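Local coordinates for protein cyclin-dependent kinase inhibitor 3 (Homo sapiens, PDB 1FPZ) that removes phosphate from phosphotyrosine and phosphoserine or phosphothreonine residues of proteins, and dephosphorylates the cell-cycle kinase CDK2 in a cyclin-dependent manner, at residues S30-S35 with D169-L174; A47-K52 with L137-G142; G71-F76 with N132-L137; L155-D160 with H190-K195. The protein carries 1 engineered substitution. All coordinates share one frame; numbering follows the deposited sequence.

Contact 1: residues S30-S35 with D169-L174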
# COMPACT_ATOMS: atom_id res chain seq x y z
N SER A 30 -1.62 0.14 10.41
CA SER A 30 -1.83 1.56 10.67
C SER A 30 -3.00 1.98 9.79
O SER A 30 -2.88 2.03 8.57
CB SER A 30 -0.60 2.34 10.29
OG SER A 30 0.51 1.88 11.03
N TRP A 31 -4.13 2.29 10.41
CA TRP A 31 -5.32 2.64 9.66
C TRP A 31 -5.48 4.13 9.29
O TRP A 31 -5.64 4.98 10.16
CB TRP A 31 -6.55 2.14 10.42
CG TRP A 31 -6.65 0.61 10.55
CD1 TRP A 31 -6.41 -0.14 11.67
CD2 TRP A 31 -7.08 -0.30 9.54
NE1 TRP A 31 -6.68 -1.46 11.42
CE2 TRP A 31 -7.08 -1.59 10.12
CE3 TRP A 31 -7.46 -0.16 8.20
CZ2 TRP A 31 -7.46 -2.74 9.40
CZ3 TRP A 31 -7.83 -1.29 7.48
CH2 TRP A 31 -7.83 -2.57 8.09
N LEU A 32 -5.46 4.41 7.98
CA LEU A 32 -5.58 5.78 7.47
C LEU A 32 -7.04 6.21 7.25
O LEU A 32 -7.78 5.57 6.51
CB LEU A 32 -4.84 5.91 6.14
CG LEU A 32 -4.96 7.25 5.39
CD1 LEU A 32 -4.25 8.36 6.18
CD2 LEU A 32 -4.27 7.14 4.03
N SER A 33 -7.46 7.29 7.90
CA SER A 33 -8.82 7.76 7.71
C SER A 33 -8.88 8.49 6.37
O SER A 33 -7.96 9.23 6.03
CB SER A 33 -9.24 8.70 8.83
OG SER A 33 -10.23 9.60 8.37
N LEU A 34 -9.93 8.26 5.61
CA LEU A 34 -10.06 8.92 4.31
C LEU A 34 -11.09 10.08 4.37
O LEU A 34 -11.46 10.66 3.35
CB LEU A 34 -10.45 7.86 3.26
CG LEU A 34 -9.48 6.69 3.02
CD1 LEU A 34 -10.10 5.64 2.12
CD2 LEU A 34 -8.20 7.18 2.42
N SER A 35 -11.52 10.45 5.58
CA SER A 35 -12.50 11.54 5.68
C SER A 35 -12.02 12.86 5.02
O SER A 35 -12.85 13.66 4.61
CB SER A 35 -12.90 11.79 7.14
OG SER A 35 -11.82 12.33 7.87
N ASP A 169 1.56 15.23 3.88
CA ASP A 169 1.43 15.52 5.31
C ASP A 169 0.55 14.49 6.01
O ASP A 169 0.85 14.02 7.10
CB ASP A 169 0.85 16.92 5.51
CG ASP A 169 1.74 18.02 4.92
OD1 ASP A 169 2.97 17.83 4.90
OD2 ASP A 169 1.20 19.07 4.49
N SER A 170 -0.56 14.12 5.37
CA SER A 170 -1.46 13.14 5.97
C SER A 170 -0.77 11.80 6.21
O SER A 170 -0.99 11.17 7.24
CB SER A 170 -2.69 12.92 5.10
OG SER A 170 -3.39 14.13 4.86
N LEU A 171 0.04 11.35 5.26
CA LEU A 171 0.74 10.08 5.42
C LEU A 171 1.89 10.21 6.42
O LEU A 171 2.18 9.27 7.17
CB LEU A 171 1.26 9.56 4.07
CG LEU A 171 0.29 8.73 3.20
CD1 LEU A 171 -0.10 7.49 3.97
CD2 LEU A 171 -0.95 9.53 2.83
N ARG A 172 2.52 11.38 6.41
CA ARG A 172 3.62 11.66 7.33
C ARG A 172 3.06 11.53 8.75
O ARG A 172 3.71 10.98 9.64
CB ARG A 172 4.15 13.09 7.08
CG ARG A 172 4.80 13.35 5.68
CD ARG A 172 5.15 14.85 5.46
NE ARG A 172 5.92 15.13 4.23
CZ ARG A 172 6.20 16.36 3.78
NH1 ARG A 172 5.81 17.44 4.44
NH2 ARG A 172 6.88 16.51 2.66
N ASP A 173 1.83 12.00 8.94
CA ASP A 173 1.15 11.95 10.22
C ASP A 173 0.79 10.54 10.61
O ASP A 173 0.54 10.25 11.77
CB ASP A 173 -0.12 12.80 10.18
CG ASP A 173 0.17 14.29 9.92
OD1 ASP A 173 -0.81 15.09 9.90
OD2 ASP A 173 1.35 14.66 9.74
N LEU A 174 0.75 9.65 9.61
CA LEU A 174 0.41 8.25 9.83
C LEU A 174 1.63 7.35 9.97
O LEU A 174 1.66 6.45 10.80
CB LEU A 174 -0.44 7.73 8.67
CG LEU A 174 -1.35 6.50 8.84
CD1 LEU A 174 -0.94 5.43 7.85
CD2 LEU A 174 -1.33 5.97 10.28

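Contact 2: residues A47-K52 with L137-G142. Engineered in segment 137-142: S140 (natural residue Cys). With SO4 (sulfate ion), chain G.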
# COMPACT_ATOMS: atom_id res chain seq x y z
N ALA A 47 4.01 -3.34 7.25
CA ALA A 47 5.29 -3.85 6.77
C ALA A 47 5.08 -5.28 6.27
O ALA A 47 3.99 -5.85 6.43
CB ALA A 47 6.31 -3.86 7.89
N LEU A 48 6.12 -5.87 5.70
CA LEU A 48 6.02 -7.22 5.15
C LEU A 48 5.62 -8.31 6.14
O LEU A 48 6.34 -8.62 7.09
CB LEU A 48 7.34 -7.59 4.47
CG LEU A 48 7.38 -8.94 3.74
CD1 LEU A 48 6.16 -9.14 2.87
CD2 LEU A 48 8.65 -8.99 2.91
N PRO A 49 4.46 -8.91 5.93
CA PRO A 49 3.99 -9.97 6.82
C PRO A 49 4.87 -11.22 6.66
O PRO A 49 5.30 -11.56 5.55
CB PRO A 49 2.56 -10.22 6.34
CG PRO A 49 2.22 -8.98 5.52
CD PRO A 49 3.50 -8.65 4.85
N GLY A 50 5.15 -11.90 7.77
CA GLY A 50 5.97 -13.09 7.72
C GLY A 50 7.42 -12.89 7.30
O GLY A 50 8.14 -13.86 7.06
N CYS A 51 7.86 -11.63 7.21
CA CYS A 51 9.23 -11.34 6.81
C CYS A 51 10.24 -11.97 7.76
O CYS A 51 10.04 -12.02 8.98
CB CYS A 51 9.46 -9.83 6.76
SG CYS A 51 11.06 -9.37 6.15
N LYS A 52 11.33 -12.46 7.19
CA LYS A 52 12.38 -13.11 7.96
C LYS A 52 13.70 -12.56 7.46
O LYS A 52 14.21 -12.97 6.42
CB LYS A 52 12.32 -14.62 7.75
CG LYS A 52 12.76 -15.43 8.96
CD LYS A 52 12.29 -16.87 8.84
CE LYS A 52 10.77 -16.96 8.72
NZ LYS A 52 10.29 -18.36 8.51
N LEU A 137 -6.16 -3.69 2.91
CA LEU A 137 -4.84 -3.49 3.49
C LEU A 137 -3.73 -3.44 2.40
O LEU A 137 -3.78 -4.23 1.44
CB LEU A 137 -4.55 -4.65 4.42
CG LEU A 137 -3.12 -5.12 4.53
CD1 LEU A 137 -2.35 -4.16 5.41
CD2 LEU A 137 -3.10 -6.56 5.09
N ILE A 138 -2.75 -2.54 2.55
CA ILE A 138 -1.67 -2.46 1.56
C ILE A 138 -0.31 -2.51 2.24
O ILE A 138 -0.14 -2.02 3.34
CB ILE A 138 -1.77 -1.18 0.68
CG1 ILE A 138 -1.15 0.04 1.38
CG2 ILE A 138 -3.24 -0.87 0.41
CD1 ILE A 138 -1.38 1.33 0.64
N HIS A 139 0.67 -3.12 1.59
CA HIS A 139 1.99 -3.19 2.20
C HIS A 139 3.12 -3.33 1.20
O HIS A 139 2.95 -3.84 0.09
CB HIS A 139 2.06 -4.36 3.18
CG HIS A 139 2.51 -5.66 2.57
ND1 HIS A 139 3.75 -5.81 1.97
CD2 HIS A 139 1.91 -6.87 2.50
CE1 HIS A 139 3.89 -7.06 1.57
NE2 HIS A 139 2.79 -7.72 1.88
N SER A 140 4.27 -2.89 1.64
CA SER A 140 5.51 -2.94 0.90
C SER A 140 6.45 -3.80 1.74
O SER A 140 6.06 -4.84 2.27
CB SER A 140 6.08 -1.54 0.80
OG SER A 140 5.87 -1.01 -0.47
N TYR A 141 7.69 -3.35 1.88
CA TYR A 141 8.66 -4.05 2.70
C TYR A 141 8.51 -3.48 4.12
O TYR A 141 8.22 -4.22 5.07
CB TYR A 141 10.08 -3.80 2.17
CG TYR A 141 11.14 -4.42 3.05
CD1 TYR A 141 12.39 -3.82 3.20
CD2 TYR A 141 10.87 -5.58 3.79
CE1 TYR A 141 13.34 -4.33 4.08
CE2 TYR A 141 11.81 -6.11 4.68
CZ TYR A 141 13.04 -5.48 4.82
OH TYR A 141 13.94 -5.96 5.74
N GLY A 142 8.68 -2.17 4.25
CA GLY A 142 8.54 -1.53 5.54
C GLY A 142 7.34 -0.60 5.66
O GLY A 142 7.25 0.20 6.60
S SO4 G . 9.25 1.20 0.90
O1 SO4 G . 9.37 0.85 -0.50
O2 SO4 G . 10.23 2.27 1.15
O3 SO4 G . 9.47 -0.01 1.74
O4 SO4 G . 7.92 1.79 1.17

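Contact 3: residues G71-F76 with N132-L137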
# COMPACT_ATOMS: atom_id res chain seq x y z
N GLY A 71 -10.45 -9.63 9.42
CA GLY A 71 -11.48 -9.20 8.48
C GLY A 71 -10.92 -8.63 7.19
O GLY A 71 -11.65 -8.10 6.34
N ILE A 72 -9.61 -8.73 7.02
CA ILE A 72 -8.96 -8.24 5.82
C ILE A 72 -9.56 -9.00 4.65
O ILE A 72 -9.55 -10.22 4.63
CB ILE A 72 -7.46 -8.53 5.84
CG1 ILE A 72 -6.83 -8.02 7.14
CG2 ILE A 72 -6.80 -7.91 4.62
CD1 ILE A 72 -6.96 -6.53 7.35
N GLN A 73 -10.05 -8.28 3.66
CA GLN A 73 -10.65 -8.93 2.50
C GLN A 73 -9.78 -8.86 1.25
O GLN A 73 -9.73 -9.80 0.46
CB GLN A 73 -12.00 -8.31 2.21
CG GLN A 73 -12.80 -7.99 3.45
CD GLN A 73 -14.27 -8.02 3.18
OE1 GLN A 73 -14.88 -9.09 3.15
NE2 GLN A 73 -14.86 -6.85 2.94
N ASP A 74 -9.12 -7.73 1.07
CA ASP A 74 -8.25 -7.52 -0.08
C ASP A 74 -6.91 -6.97 0.39
O ASP A 74 -6.88 -6.06 1.22
CB ASP A 74 -8.89 -6.51 -1.03
CG ASP A 74 -10.11 -7.07 -1.73
OD1 ASP A 74 -11.11 -7.39 -1.05
OD2 ASP A 74 -10.07 -7.17 -2.98
N ILE A 75 -5.80 -7.50 -0.14
CA ILE A 75 -4.43 -7.04 0.21
C ILE A 75 -3.62 -6.63 -1.04
O ILE A 75 -3.58 -7.39 -1.99
CB ILE A 75 -3.62 -8.13 0.93
CG1 ILE A 75 -4.30 -8.52 2.23
CG2 ILE A 75 -2.21 -7.62 1.25
CD1 ILE A 75 -3.67 -9.69 2.87
N PHE A 76 -3.01 -5.44 -1.03
CA PHE A 76 -2.20 -4.99 -2.17
C PHE A 76 -0.73 -5.09 -1.78
O PHE A 76 -0.30 -4.55 -0.76
CB PHE A 76 -2.50 -3.53 -2.56
CG PHE A 76 -3.87 -3.33 -3.17
CD1 PHE A 76 -5.03 -3.56 -2.42
CD2 PHE A 76 -4.00 -2.90 -4.48
CE1 PHE A 76 -6.30 -3.34 -2.99
CE2 PHE A 76 -5.26 -2.68 -5.05
CZ PHE A 76 -6.40 -2.89 -4.31
N ASN A 132 -17.01 -0.87 -2.61
CA ASN A 132 -17.64 -2.17 -2.30
C ASN A 132 -17.61 -2.42 -0.80
O ASN A 132 -18.11 -3.43 -0.31
CB ASN A 132 -16.90 -3.32 -2.99
CG ASN A 132 -17.00 -3.27 -4.51
OD1 ASN A 132 -17.91 -2.64 -5.06
ND2 ASN A 132 -16.07 -3.94 -5.19
N TYR A 133 -16.99 -1.49 -0.07
CA TYR A 133 -16.89 -1.57 1.39
C TYR A 133 -15.99 -2.73 1.84
O TYR A 133 -16.20 -3.33 2.89
CB TYR A 133 -18.29 -1.68 2.01
CG TYR A 133 -19.18 -0.48 1.71
CD1 TYR A 133 -19.40 -0.07 0.40
CD2 TYR A 133 -19.77 0.26 2.74
CE1 TYR A 133 -20.17 1.03 0.11
CE2 TYR A 133 -20.56 1.38 2.45
CZ TYR A 133 -20.75 1.75 1.13
OH TYR A 133 -21.52 2.83 0.80
N ARG A 134 -14.97 -3.02 1.04
CA ARG A 134 -14.05 -4.10 1.36
C ARG A 134 -12.92 -3.70 2.31
O ARG A 134 -12.18 -2.74 2.06
CB ARG A 134 -13.43 -4.64 0.07
CG ARG A 134 -14.39 -5.44 -0.80
CD ARG A 134 -14.93 -6.62 -0.01
NE ARG A 134 -13.98 -7.72 0.13
CZ ARG A 134 -13.87 -8.72 -0.74
NH1 ARG A 134 -12.99 -9.69 -0.54
NH2 ARG A 134 -14.65 -8.76 -1.81
N LYS A 135 -12.78 -4.45 3.39
CA LYS A 135 -11.71 -4.17 4.33
C LYS A 135 -10.41 -4.34 3.54
O LYS A 135 -10.02 -5.47 3.20
CB LYS A 135 -11.74 -5.15 5.49
CG LYS A 135 -10.59 -4.99 6.47
CD LYS A 135 -10.98 -5.50 7.83
CE LYS A 135 -9.89 -5.24 8.85
NZ LYS A 135 -10.44 -5.19 10.25
N THR A 136 -9.74 -3.24 3.26
CA THR A 136 -8.51 -3.29 2.46
C THR A 136 -7.20 -2.91 3.17
O THR A 136 -7.12 -1.92 3.89
CB THR A 136 -8.68 -2.41 1.25
OG1 THR A 136 -9.84 -2.85 0.53
CG2 THR A 136 -7.47 -2.46 0.35
N LEU A 137 -6.16 -3.69 2.91
CA LEU A 137 -4.84 -3.49 3.49
C LEU A 137 -3.73 -3.44 2.40
O LEU A 137 -3.78 -4.23 1.44
CB LEU A 137 -4.55 -4.65 4.42
CG LEU A 137 -3.12 -5.12 4.53
CD1 LEU A 137 -2.35 -4.16 5.41
CD2 LEU A 137 -3.10 -6.56 5.09

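Contact 4: residues L155-D160 with H190-K195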
# COMPACT_ATOMS: atom_id res chain seq x y z
N LEU A 155 -5.23 9.72 -2.37
CA LEU A 155 -5.87 10.93 -1.84
C LEU A 155 -5.99 11.95 -2.97
O LEU A 155 -7.05 12.53 -3.16
CB LEU A 155 -5.07 11.51 -0.66
CG LEU A 155 -5.06 10.60 0.57
CD1 LEU A 155 -4.25 11.24 1.68
CD2 LEU A 155 -6.52 10.36 1.03
N LEU A 156 -4.90 12.18 -3.72
CA LEU A 156 -4.96 13.11 -4.85
C LEU A 156 -5.98 12.60 -5.85
O LEU A 156 -6.71 13.37 -6.48
CB LEU A 156 -3.61 13.20 -5.55
CG LEU A 156 -2.44 13.99 -4.99
CD1 LEU A 156 -2.63 14.40 -3.54
CD2 LEU A 156 -1.22 13.14 -5.15
N TYR A 157 -6.00 11.29 -6.00
CA TYR A 157 -6.89 10.63 -6.94
C TYR A 157 -8.35 10.88 -6.60
O TYR A 157 -9.12 11.28 -7.47
CB TYR A 157 -6.58 9.13 -6.95
CG TYR A 157 -7.28 8.36 -8.03
CD1 TYR A 157 -6.87 8.43 -9.37
CD2 TYR A 157 -8.38 7.56 -7.73
CE1 TYR A 157 -7.54 7.73 -10.37
CE2 TYR A 157 -9.05 6.86 -8.69
CZ TYR A 157 -8.64 6.93 -10.02
OH TYR A 157 -9.31 6.18 -10.95
N LEU A 158 -8.73 10.67 -5.35
CA LEU A 158 -10.13 10.87 -4.96
C LEU A 158 -10.51 12.32 -4.61
O LEU A 158 -11.66 12.60 -4.34
CB LEU A 158 -10.50 9.96 -3.78
CG LEU A 158 -10.52 8.45 -4.03
CD1 LEU A 158 -10.53 7.71 -2.71
CD2 LEU A 158 -11.75 8.07 -4.85
N SER A 159 -9.54 13.23 -4.61
CA SER A 159 -9.84 14.64 -4.32
C SER A 159 -9.14 15.58 -5.30
O SER A 159 -7.97 15.39 -5.63
CB SER A 159 -9.44 15.03 -2.91
OG SER A 159 -9.70 16.40 -2.70
N ASP A 160 -9.84 16.60 -5.74
CA ASP A 160 -9.24 17.51 -6.67
C ASP A 160 -8.84 18.80 -5.97
O ASP A 160 -8.31 19.72 -6.58
CB ASP A 160 -10.22 17.75 -7.82
CG ASP A 160 -10.55 16.46 -8.56
OD1 ASP A 160 -11.68 16.34 -9.11
OD2 ASP A 160 -9.68 15.55 -8.60
N HIS A 190 4.25 15.24 -6.90
CA HIS A 190 4.09 16.54 -7.52
C HIS A 190 4.12 16.22 -9.00
O HIS A 190 5.13 15.77 -9.51
CB HIS A 190 5.26 17.47 -7.15
CG HIS A 190 5.25 17.95 -5.73
ND1 HIS A 190 5.47 17.11 -4.66
CD2 HIS A 190 5.02 19.17 -5.20
CE1 HIS A 190 5.39 17.80 -3.54
NE2 HIS A 190 5.12 19.05 -3.84
N GLU A 191 2.98 16.41 -9.67
CA GLU A 191 2.82 16.14 -11.11
C GLU A 191 2.10 14.83 -11.41
O GLU A 191 1.85 14.53 -12.57
CB GLU A 191 4.16 16.15 -11.88
CG GLU A 191 4.80 14.76 -12.11
CD GLU A 191 5.76 14.72 -13.31
OE1 GLU A 191 6.39 13.66 -13.55
OE2 GLU A 191 5.89 15.73 -14.03
N PHE A 192 1.79 14.05 -10.38
CA PHE A 192 1.08 12.79 -10.59
C PHE A 192 -0.25 13.09 -11.28
O PHE A 192 -0.75 12.29 -12.07
CB PHE A 192 0.85 12.05 -9.26
CG PHE A 192 -0.37 11.15 -9.27
CD1 PHE A 192 -1.64 11.67 -9.05
CD2 PHE A 192 -0.25 9.79 -9.54
CE1 PHE A 192 -2.77 10.87 -9.11
CE2 PHE A 192 -1.38 8.98 -9.60
CZ PHE A 192 -2.64 9.52 -9.38
N ARG A 193 -0.82 14.25 -10.95
CA ARG A 193 -2.09 14.69 -11.53
C ARG A 193 -1.92 15.00 -13.01
O ARG A 193 -2.77 14.68 -13.83
CB ARG A 193 -2.59 15.94 -10.81
CG ARG A 193 -3.32 15.70 -9.51
CD ARG A 193 -4.82 15.94 -9.69
NE ARG A 193 -5.54 15.93 -8.42
CZ ARG A 193 -5.23 16.69 -7.38
NH1 ARG A 193 -4.21 17.54 -7.46
NH2 ARG A 193 -5.93 16.61 -6.26
N ASP A 194 -0.80 15.63 -13.34
CA ASP A 194 -0.54 15.97 -14.72
C ASP A 194 -0.23 14.70 -15.52
O ASP A 194 -0.78 14.50 -16.61
CB ASP A 194 0.60 16.99 -14.80
CG ASP A 194 0.22 18.34 -14.21
OD1 ASP A 194 -0.80 18.92 -14.63
OD2 ASP A 194 0.94 18.83 -13.31
N LYS A 195 0.61 13.83 -14.97
CA LYS A 195 0.95 12.60 -15.67
C LYS A 195 -0.30 11.77 -15.86
O LYS A 195 -0.52 11.22 -16.93
CB LYS A 195 2.00 11.81 -14.90
CG LYS A 195 3.20 11.43 -15.75
CD LYS A 195 4.49 11.86 -15.08
CE LYS A 195 4.69 11.14 -13.76
NZ LYS A 195 4.81 9.67 -13.96

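Contact 1: residues S30-S35 with D169-L174
L174 and L32 carry most of this contact, in which the helical segment 169-174 lies against strand 30-33 with apolar side chains doing most of the touching and no hydrogen bond between the segments. The CA-CB bond of L174 points at the strand, and its forked end straddles the start of it: CD2 comes up to the CB of S30 at 3.7 Å, while CD1 reaches the CB of L32 at 4.3 Å. A chi1 of -157° sets CG of L174 anti to the backbone N; the methyls beyond it diverge to S30 and L32. L32 continues the contact toward L171. Its CG is likewise anti to the backbone N (chi1 175°), and its two methyls part company: CD2 meets CD1 of L171 at 4.2 Å, whereas CD1 comes near the backbone carbonyl O of S170 at 4.4 Å. The side chains of L32 and L171 cross at about a right angle, methyl against methyl. L171 reaches this place by its end rather than by its base, and its other neighbours are A151, A152 and L155 of helix 146-158, which makes it a bridge between two helices and the strand. The axes of the short segments run roughly antiparallel, at 151°, and approach to 9.5 Å. Strand 30-33, part of the region that interacts with CDK2, is bonded through its backbone to strand 42-46. Helix 164-175 thus packs against an outermost strand of the central mixed sheet, which is flanked by helices as in the alpha/beta fold of protein-tyrosine phosphatases.

Contact 2: residues A47-K52 with L137-G142
H139 and P49 meet tip to tip in the tight half of the contact. The proline CD lies over one face of the imidazole, 3.5 Å from the ring centroid in a CH-pi contact, and displaced toward the rim, where it is 3.2 Å from NE2 of H139. L48 adds its CD1, 3.3 Å from CE1 of the same ring. ND1 of H139 donates to the O of S140 in a very short, bent bond of 2.5 Å, tilted from the ring plane. The backbone N of L48 gives the one hydrogen bond across the segments, 2.7 Å to the O of Y141, and buried C51 sets SG at the edge of the Y141 ring, 3.7 Å from CE2. An alanine in place of H139 would probably leave P49 CD and L48 CD1 without the ring they pack on and the S140 carbonyl without that donor. The loose side is exposed: CB of A47 lies 4.0 Å from CA of G142. S140, engineered from the cysteine predicted to be the phosphocysteine nucleophile, turns away from segment 47-52. A sulfate, probably from the crystallisation liquor, accepts a weak bond from G142 N and one from R146 NE, consistent with this family's phosphate-binding loop, whose start the H139-S140 bond would tie.

Contact 3: residues G71-F76 with N132-L137
R134 bends back across Q73 and D74, where segment 132-137 first touches segment 71-76 closely. Its chain folds at chi2 and chi3 (-59° and -76°), and the guanidinium presents one face to OD1 of D74, 3.0 Å from NH1. This salt bridge is one of charge alone, the oxygen standing well out of the guanidinium plane, and the position of NH1 is less sure. The carboxylate plane is turned 74° from that of the guanidinium, and the other oxygen, OD2, is hydrogen-bonded to H104. A leucine in place of R134 would probably leave D74 without its positive charge across the segments. K135 follows with an extended chain lying past G71 and I72: its CE is 3.5 Å from CD1 of I72, and NZ is hydrogen-bonded to the O of C70. The carbonyl of K135 accepts two backbone donors, Q73 N at 2.8 Å and D74 N at 3.2 Å. T136 sends CG2 to CE1 of F76 at 3.6 Å, while its OG1 bonds back to the O of R134. Parallel pairing begins at T136, opposite D74, and continues at L137, opposite I75. L137 N donates to D74 O at 3.0 Å and L137 O accepts from F76 N at 2.9 Å. The L137 and I75 side chains lie side by side, pointing the same way, touching through CD2 and CG1. Along the segment the chemistry passes from charge and a shared carbonyl to an apolar pair within the sheet; together with the H104 bond, the nearby positive charge would probably favour the carboxylate of D74.

Contact 4: residues L155-D160 with H190-K195
The end of helix 146-158 is met here by helix 192-197, two elements of the all-helical C-terminal part of this alpha/beta phosphatase fold, with an arginine reaching over to the carbonyls at the helix end. R193 supplies the polar half. Its chain bends at chi2 (-106°), and the guanidinium lies at the carbonyls of the helix's C-terminal end. NH2 donates to the O of S159 at 2.5 Å, a very short bond, and gives a weak one of 3.3 Å to the O of L156; NE adds another weak bond to that same L156 O at 3.4 Å. The S159 carbonyl meets the group at its edge, while the CB of L156 lies over one face and the O of D160 over the opposite one. NH2 is also hydrogen-bonded to the O of I162, so it serves S159 O and I162 O, with L156 O a weak third. Carbonyls gathered at a C-terminal helix end would tend to attract such a positive group. The carboxylate of D160 stays beyond salt-bridge distance, its plane turned 71° from the guanidinium. The apolar half lies alongside. The F192 side chain crosses L156 obliquely and touches C119 of helix 116-131, a helix that also meets Y157 through M123 and T127. L156 in turn packs on A167 and L189, joining the neighbouring helices to the pair. Y157 CD1 lies at the edge of the F192 ring, 4.4 Å from CZ, and CD1 of F192 is 4.2 Å from CD2 of L156.

Contacts 2 and 3 share L137 and strand 136-139; they meet where the N of H139 lies 2.9 Å from the O of F76, a probable hydrogen bond between neighbouring strands. Contact 1 lies at an outer strand of the same sheet and touches contact 3 through W31, whose CH2 is 3.5 Å from CE of K135. It also joins contact 4, with CD2 of L171 3.9 Å from CD1 of L155. Contact 2 holds S140 and the sulfate; the side chains of F76 and L171 are about 9 and 11 Å from that of S140. Contact 4 is remote, its centre about 26 Å from that of contact 2.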